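Local coordinates for acetyltransferase, GNAT family (Colwellia psychrerythraea, PDB 3IWG), which probably transfers an acyl group to an acceptor substrate, as members of the GNAT acetyltransferase family do, at residues M143-F154 / I177-W186. Numbering follows the deposited sequence.
Sequences MQIAGTEQLTAF and IERKELFGYW
Gln144 O is gripped twice: Gly184 N donates to it at 3.1 Å, and a water that also accepts from Trp186 NE1 and donates to Gln150 OE1 donates a second hydrogen bond to it. This carbonyl belongs to the short antiparallel ladder joining strand 144-145 to strand 182-187, at the end of the strand order of the C-terminal GNAT domain. Gln144 N returns the bond to Gly184 O, and Ala146 N reaches Leu182 O at 2.9 Å. With three backbone bonds in the ladder, side chains carry much of the joint. The amide of Gln150 does so here, since its OE1 also accepts from Gly147 N while its NE2 donates to Gln144 OE1 and lies 3.8 Å from Trp186 CZ2. Replacing Gln150 with a leucine would probably leave Gly147 N without its side-chain acceptor, cost the water one of its two acceptors and leave Gln144 OE1 without its NE2 donor, so that packing on the indole would have to hold the Gln144 amide in its rotation. That amide lies against the pyrrole end of Trp186, its plane turned 49° from the indole. On the face bearing Ile145 and Phe183, Ile145 CG1 stands over the phenyl ring, whose other neighbours include Phe230 and His234, each edge-to-face. The helix starting at Leu151 closes over the strand from the other side. Leu182, with CG anti to the backbone N (chi1 -180°), lays CD2 over one face of Phe154, 3.9 Å from the ring centroid. The rim of the same ring meets bare backbone, with Phe154 CZ 3.6 Å from Gly184 CA.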
HETATM    1  N   MSE A 143       8.169   9.235  20.961  1.00 24.80           N
HETATM    2  CA  MSE A 143       7.392   8.361  20.090  1.00 23.34           C
HETATM    3  C   MSE A 143       8.261   7.159  19.713  1.00 24.26           C
HETATM    4  O   MSE A 143       9.492   7.280  19.593  1.00 23.54           O
HETATM    5  CB  MSE A 143       6.923   9.105  18.848  1.00 22.58           C
HETATM    6  CG  MSE A 143       5.991  10.243  19.119  1.00 17.51           C
HETATM    7 SE   MSE A 143       5.419  11.127  17.540  0.60 13.00          SE
HETATM    8  CE  MSE A 143       4.013   9.848  17.082  1.00 10.70           C
ATOM      9  N   GLN A 144       7.628   5.992  19.547  1.00 24.93           N
ATOM     10  CA  GLN A 144       8.363   4.798  19.145  1.00 25.51           C
ATOM     11  C   GLN A 144       8.093   4.448  17.668  1.00 24.12           C
ATOM     12  O   GLN A 144       6.978   4.518  17.185  1.00 22.89           O
ATOM     13  CB  GLN A 144       8.094   3.635  20.110  1.00 26.97           C
ATOM     14  CG  GLN A 144       6.795   2.851  19.846  1.00 31.63           C
ATOM     15  CD  GLN A 144       6.495   1.702  20.870  1.00 37.06           C
ATOM     16  OE1 GLN A 144       6.590   0.514  20.517  1.00 38.75           O
ATOM     17  NE2 GLN A 144       6.089   2.063  22.120  1.00 40.26           N
ATOM     18  N   ILE A 145       9.153   4.112  16.935  1.00 23.98           N
ATOM     19  CA  ILE A 145       9.018   3.851  15.507  1.00 23.58           C
ATOM     20  C   ILE A 145       8.125   2.626  15.347  1.00 23.31           C
ATOM     21  O   ILE A 145       8.216   1.725  16.160  1.00 22.85           O
ATOM     22  CB  ILE A 145      10.379   3.651  14.845  1.00 24.21           C
ATOM     23  CG1 ILE A 145      10.222   3.705  13.322  1.00 24.34           C
ATOM     24  CG2 ILE A 145      11.040   2.331  15.315  1.00 22.09           C
ATOM     25  CD1 ILE A 145      11.505   3.647  12.605  1.00 25.02           C
ATOM     26  N   ALA A 146       7.211   2.622  14.372  1.00 22.91           N
ATOM     27  CA  ALA A 146       6.323   1.458  14.215  1.00 23.33           C
ATOM     28  C   ALA A 146       7.094   0.253  13.632  1.00 23.78           C
ATOM     29  O   ALA A 146       7.962   0.377  12.780  1.00 22.46           O
ATOM     30  CB  ALA A 146       5.118   1.778  13.358  1.00 23.07           C
ATOM     31  N   GLY A 147       6.782  -0.910  14.170  1.00 24.86           N
ATOM     32  CA  GLY A 147       7.260  -2.176  13.640  1.00 25.48           C
ATOM     33  C   GLY A 147       6.069  -2.933  13.066  1.00 26.25           C
ATOM     34  O   GLY A 147       4.894  -2.617  13.325  1.00 25.01           O
ATOM     35  N   THR A 148       6.415  -3.968  12.321  1.00 27.72           N
ATOM     36  CA  THR A 148       5.502  -4.770  11.541  1.00 28.54           C
ATOM     37  C   THR A 148       4.400  -5.276  12.422  1.00 29.01           C
ATOM     38  O   THR A 148       3.248  -5.208  12.053  1.00 28.97           O
ATOM     39  CB  THR A 148       6.300  -5.924  10.903  1.00 29.12           C
ATOM     40  OG1 THR A 148       7.462  -5.368  10.250  1.00 30.79           O
ATOM     41  CG2 THR A 148       5.464  -6.677   9.890  1.00 29.42           C
ATOM     42  N   GLU A 149       4.760  -5.709  13.621  1.00 29.91           N
ATOM     43  CA  GLU A 149       3.794  -6.264  14.557  1.00 30.91           C
ATOM     44  C   GLU A 149       2.640  -5.332  14.916  1.00 30.52           C
ATOM     45  O   GLU A 149       1.549  -5.790  15.236  1.00 30.26           O
ATOM     46  CB  GLU A 149       4.508  -6.784  15.821  1.00 31.54           C
ATOM     47  CG  GLU A 149       5.482  -7.979  15.503  1.00 36.17           C
ATOM     48  CD  GLU A 149       6.177  -8.585  16.755  1.00 42.34           C
ATOM     49  OE1 GLU A 149       6.278  -7.859  17.783  1.00 46.36           O
ATOM     50  OE2 GLU A 149       6.623  -9.778  16.713  1.00 45.32           O
ATOM     51  N   GLN A 150       2.865  -4.027  14.823  1.00 29.65           N
ATOM     52  CA  GLN A 150       1.885  -3.046  15.245  1.00 28.32           C
ATOM     53  C   GLN A 150       1.040  -2.505  14.078  1.00 27.45           C
ATOM     54  O   GLN A 150       0.226  -1.598  14.267  1.00 25.91           O
ATOM     55  CB  GLN A 150       2.620  -1.865  15.924  1.00 28.67           C
ATOM     56  CG  GLN A 150       3.594  -2.276  17.044  1.00 28.23           C
ATOM     57  CD  GLN A 150       4.492  -1.132  17.523  1.00 28.42           C
ATOM     58  OE1 GLN A 150       4.999  -0.368  16.730  1.00 31.80           O
ATOM     59  NE2 GLN A 150       4.670  -1.009  18.827  1.00 29.43           N
ATOM     60  N   LEU A 151       1.213  -3.038  12.872  1.00 26.28           N
ATOM     61  CA  LEU A 151       0.483  -2.450  11.742  1.00 25.82           C
ATOM     62  C   LEU A 151      -0.995  -2.413  12.004  1.00 25.40           C
ATOM     63  O   LEU A 151      -1.647  -1.411  11.692  1.00 24.46           O
ATOM     64  CB  LEU A 151       0.757  -3.212  10.446  1.00 25.93           C
ATOM     65  CG  LEU A 151       0.074  -2.849   9.123  1.00 25.02           C
ATOM     66  CD1 LEU A 151       0.399  -1.433   8.613  1.00 21.33           C
ATOM     67  CD2 LEU A 151       0.502  -3.917   8.053  1.00 22.77           C
ATOM     68  N   THR A 152      -1.540  -3.496  12.569  1.00 25.69           N
ATOM     69  CA  THR A 152      -3.001  -3.590  12.669  1.00 26.56           C
ATOM     70  C   THR A 152      -3.511  -2.543  13.658  1.00 25.93           C
ATOM     71  O   THR A 152      -4.604  -1.982  13.480  1.00 26.36           O
ATOM     72  CB  THR A 152      -3.586  -5.014  13.080  1.00 27.25           C
ATOM     73  OG1 THR A 152      -5.023  -4.879  13.233  1.00 27.01           O
ATOM     74  CG2 THR A 152      -3.029  -5.513  14.447  1.00 26.86           C
ATOM     75  N   ALA A 153      -2.741  -2.301  14.710  1.00 25.20           N
ATOM     76  CA  ALA A 153      -3.139  -1.298  15.684  1.00 25.78           C
ATOM     77  C   ALA A 153      -3.144   0.087  15.025  1.00 25.70           C
ATOM     78  O   ALA A 153      -4.111   0.852  15.161  1.00 26.49           O
ATOM     79  CB  ALA A 153      -2.214  -1.349  16.902  1.00 25.44           C
ATOM     80  N   PHE A 154      -2.116   0.393  14.242  1.00 25.01           N
ATOM     81  CA  PHE A 154      -2.145   1.660  13.513  1.00 24.62           C
ATOM     82  C   PHE A 154      -3.345   1.766  12.568  1.00 24.87           C
ATOM     83  O   PHE A 154      -3.991   2.804  12.459  1.00 25.01           O
ATOM     84  CB  PHE A 154      -0.835   1.863  12.780  1.00 23.85           C
ATOM     85  CG  PHE A 154       0.279   2.416  13.653  1.00 23.62           C
ATOM     86  CD1 PHE A 154       0.419   3.792  13.869  1.00 22.78           C
ATOM     87  CD2 PHE A 154       1.184   1.579  14.251  1.00 20.70           C
ATOM     88  CE1 PHE A 154       1.475   4.281  14.672  1.00 23.48           C
ATOM     89  CE2 PHE A 154       2.217   2.065  15.050  1.00 21.60           C
ATOM     90  CZ  PHE A 154       2.370   3.406  15.270  1.00 19.38           C
ATOM     91  N   ILE A 177       5.953   1.692   7.250  1.00 24.13           N
ATOM     92  CA  ILE A 177       6.679   0.941   8.243  1.00 23.44           C
ATOM     93  C   ILE A 177       8.014   0.492   7.650  1.00 25.45           C
ATOM     94  O   ILE A 177       9.067   0.671   8.285  1.00 25.22           O
ATOM     95  CB  ILE A 177       5.854  -0.254   8.695  1.00 23.90           C
ATOM     96  CG1 ILE A 177       4.766   0.192   9.683  1.00 21.94           C
ATOM     97  CG2 ILE A 177       6.777  -1.347   9.290  1.00 22.32           C
ATOM     98  CD1 ILE A 177       3.946  -0.896  10.208  1.00 23.92           C
ATOM     99  N   GLU A 178       7.981  -0.026   6.415  1.00 25.99           N
ATOM    100  CA  GLU A 178       9.198  -0.470   5.727  1.00 27.58           C
ATOM    101  C   GLU A 178      10.120   0.669   5.457  1.00 27.40           C
ATOM    102  O   GLU A 178      11.352   0.500   5.498  1.00 27.90           O
ATOM    103  CB  GLU A 178       8.875  -1.118   4.383  1.00 28.70           C
ATOM    104  CG  GLU A 178       8.068  -2.442   4.546  1.00 32.50           C
ATOM    105  CD  GLU A 178       7.954  -3.204   3.219  1.00 37.24           C
ATOM    106  OE1 GLU A 178       8.998  -3.348   2.542  1.00 40.12           O
ATOM    107  OE2 GLU A 178       6.836  -3.659   2.887  1.00 40.75           O
ATOM    108  N   ARG A 179       9.546   1.844   5.207  1.00 26.42           N
ATOM    109  CA  ARG A 179      10.379   3.026   4.964  1.00 26.31           C
ATOM    110  C   ARG A 179      10.831   3.659   6.298  1.00 25.56           C
ATOM    111  O   ARG A 179      11.564   4.610   6.274  1.00 24.32           O
ATOM    112  CB  ARG A 179       9.630   4.079   4.135  1.00 26.40           C
ATOM    113  CG  ARG A 179       9.272   3.676   2.709  1.00 25.78           C
ATOM    114  CD  ARG A 179       8.316   4.717   2.001  1.00 24.69           C
ATOM    115  NE  ARG A 179       8.920   6.056   1.833  1.00 24.36           N
ATOM    116  CZ  ARG A 179       9.828   6.369   0.895  1.00 25.76           C
ATOM    117  NH1 ARG A 179      10.238   5.471   0.001  1.00 27.79           N
ATOM    118  NH2 ARG A 179      10.339   7.591   0.833  1.00 29.48           N
ATOM    119  N   LYS A 180      10.396   3.107   7.434  1.00 25.48           N
ATOM    120  CA  LYS A 180      10.643   3.713   8.760  1.00 26.07           C
ATOM    121  C   LYS A 180      10.138   5.178   8.909  1.00 24.16           C
ATOM    122  O   LYS A 180      10.794   6.042   9.497  1.00 22.51           O
ATOM    123  CB  LYS A 180      12.137   3.571   9.096  1.00 27.37           C
ATOM    124  CG  LYS A 180      12.690   2.147   8.791  1.00 30.28           C
ATOM    125  CD  LYS A 180      13.995   1.876   9.531  1.00 35.73           C
ATOM    126  CE  LYS A 180      14.692   0.544   9.095  1.00 37.95           C
ATOM    127  NZ  LYS A 180      16.158   0.781   8.782  1.00 38.24           N
ATOM    128  N   GLU A 181       8.954   5.442   8.377  1.00 23.87           N
ATOM    129  CA  GLU A 181       8.397   6.788   8.418  1.00 23.36           C
ATOM    130  C   GLU A 181       7.262   6.952   9.397  1.00 22.55           C
ATOM    131  O   GLU A 181       6.716   8.059   9.552  1.00 23.23           O
ATOM    132  CB  GLU A 181       7.982   7.228   7.015  1.00 23.30           C
ATOM    133  CG  GLU A 181       9.165   7.401   6.092  1.00 23.20           C
ATOM    134  CD  GLU A 181       8.773   7.662   4.647  1.00 25.49           C
ATOM    135  OE1 GLU A 181       7.606   7.426   4.296  1.00 27.79           O
ATOM    136  OE2 GLU A 181       9.643   8.084   3.851  1.00 29.22           O
ATOM    137  N   LEU A 182       6.849   5.865  10.042  1.00 21.88           N
ATOM    138  CA  LEU A 182       5.655   5.929  10.886  1.00 20.95           C
ATOM    139  C   LEU A 182       6.035   5.835  12.350  1.00 20.72           C
ATOM    140  O   LEU A 182       6.873   5.021  12.706  1.00 20.76           O
ATOM    141  CB  LEU A 182       4.672   4.822  10.504  1.00 21.62           C
ATOM    142  CG  LEU A 182       3.312   4.680  11.251  1.00 20.57           C
ATOM    143  CD1 LEU A 182       2.397   5.867  11.069  1.00 20.01           C
ATOM    144  CD2 LEU A 182       2.613   3.379  10.784  1.00 18.22           C
ATOM    145  N   PHE A 183       5.399   6.657  13.196  1.00 20.33           N
ATOM    146  CA  PHE A 183       5.644   6.595  14.621  1.00 20.01           C
ATOM    147  C   PHE A 183       4.335   6.619  15.421  1.00 19.98           C
ATOM    148  O   PHE A 183       3.315   7.136  14.973  1.00 19.54           O
ATOM    149  CB  PHE A 183       6.520   7.767  15.068  1.00 20.25           C
ATOM    150  CG  PHE A 183       7.884   7.783  14.442  1.00 21.96           C
ATOM    151  CD1 PHE A 183       8.059   8.201  13.147  1.00 24.08           C
ATOM    152  CD2 PHE A 183       9.009   7.405  15.161  1.00 25.61           C
ATOM    153  CE1 PHE A 183       9.315   8.206  12.559  1.00 24.66           C
ATOM    154  CE2 PHE A 183      10.273   7.412  14.557  1.00 25.64           C
ATOM    155  CZ  PHE A 183      10.409   7.835  13.255  1.00 23.32           C
ATOM    156  N   GLY A 184       4.401   6.087  16.630  1.00 20.16           N
ATOM    157  CA  GLY A 184       3.250   6.017  17.510  1.00 21.37           C
ATOM    158  C   GLY A 184       3.568   6.612  18.857  1.00 21.48           C
ATOM    159  O   GLY A 184       4.700   6.505  19.336  1.00 22.26           O
ATOM    160  N   TYR A 185       2.575   7.260  19.442  1.00 20.98           N
ATOM    161  CA  TYR A 185       2.682   7.782  20.786  1.00 20.80           C
ATOM    162  C   TYR A 185       1.680   7.004  21.608  1.00 21.04           C
ATOM    163  O   TYR A 185       0.481   7.079  21.374  1.00 21.07           O
ATOM    164  CB  TYR A 185       2.397   9.285  20.791  1.00 21.26           C
ATOM    165  CG  TYR A 185       2.447   9.992  22.125  1.00 20.02           C
ATOM    166  CD1 TYR A 185       3.509   9.806  23.007  1.00 21.17           C
ATOM    167  CD2 TYR A 185       1.458  10.907  22.477  1.00 18.88           C
ATOM    168  CE1 TYR A 185       3.568  10.488  24.216  1.00 19.99           C
ATOM    169  CE2 TYR A 185       1.483  11.580  23.700  1.00 18.15           C
ATOM    170  CZ  TYR A 185       2.534  11.373  24.558  1.00 20.78           C
ATOM    171  OH  TYR A 185       2.580  12.064  25.735  1.00 19.38           O
ATOM    172  N   TRP A 186       2.217   6.242  22.558  1.00 21.81           N
ATOM    173  CA  TRP A 186       1.520   5.168  23.251  1.00 22.30           C
ATOM    174  C   TRP A 186       1.333   5.487  24.705  1.00 22.42           C
ATOM    175  O   TRP A 186       2.155   6.162  25.350  1.00 22.06           O
ATOM    176  CB  TRP A 186       2.345   3.861  23.194  1.00 22.26           C
ATOM    177  CG  TRP A 186       2.496   3.298  21.829  1.00 23.24           C
ATOM    178  CD1 TRP A 186       3.458   3.589  20.930  1.00 25.01           C
ATOM    179  CD2 TRP A 186       1.656   2.337  21.221  1.00 25.18           C
ATOM    180  NE1 TRP A 186       3.281   2.859  19.792  1.00 25.35           N
ATOM    181  CE2 TRP A 186       2.170   2.080  19.946  1.00 26.31           C
ATOM    182  CE3 TRP A 186       0.522   1.640  21.643  1.00 27.22           C
ATOM    183  CZ2 TRP A 186       1.579   1.162  19.072  1.00 27.31           C
ATOM    184  CZ3 TRP A 186      -0.051   0.708  20.779  1.00 27.60           C
ATOM    185  CH2 TRP A 186       0.471   0.489  19.518  1.00 27.12           C
TER
HETATM  186  O   HOH W   1       4.901   2.655  17.519  1.00 23.80           O
HETATM  187  O   HOH W   2       7.907   3.217  10.771  1.00 24.02           O
HETATM  188  O   HOH W   3       9.442   0.911  10.875  1.00 32.48           O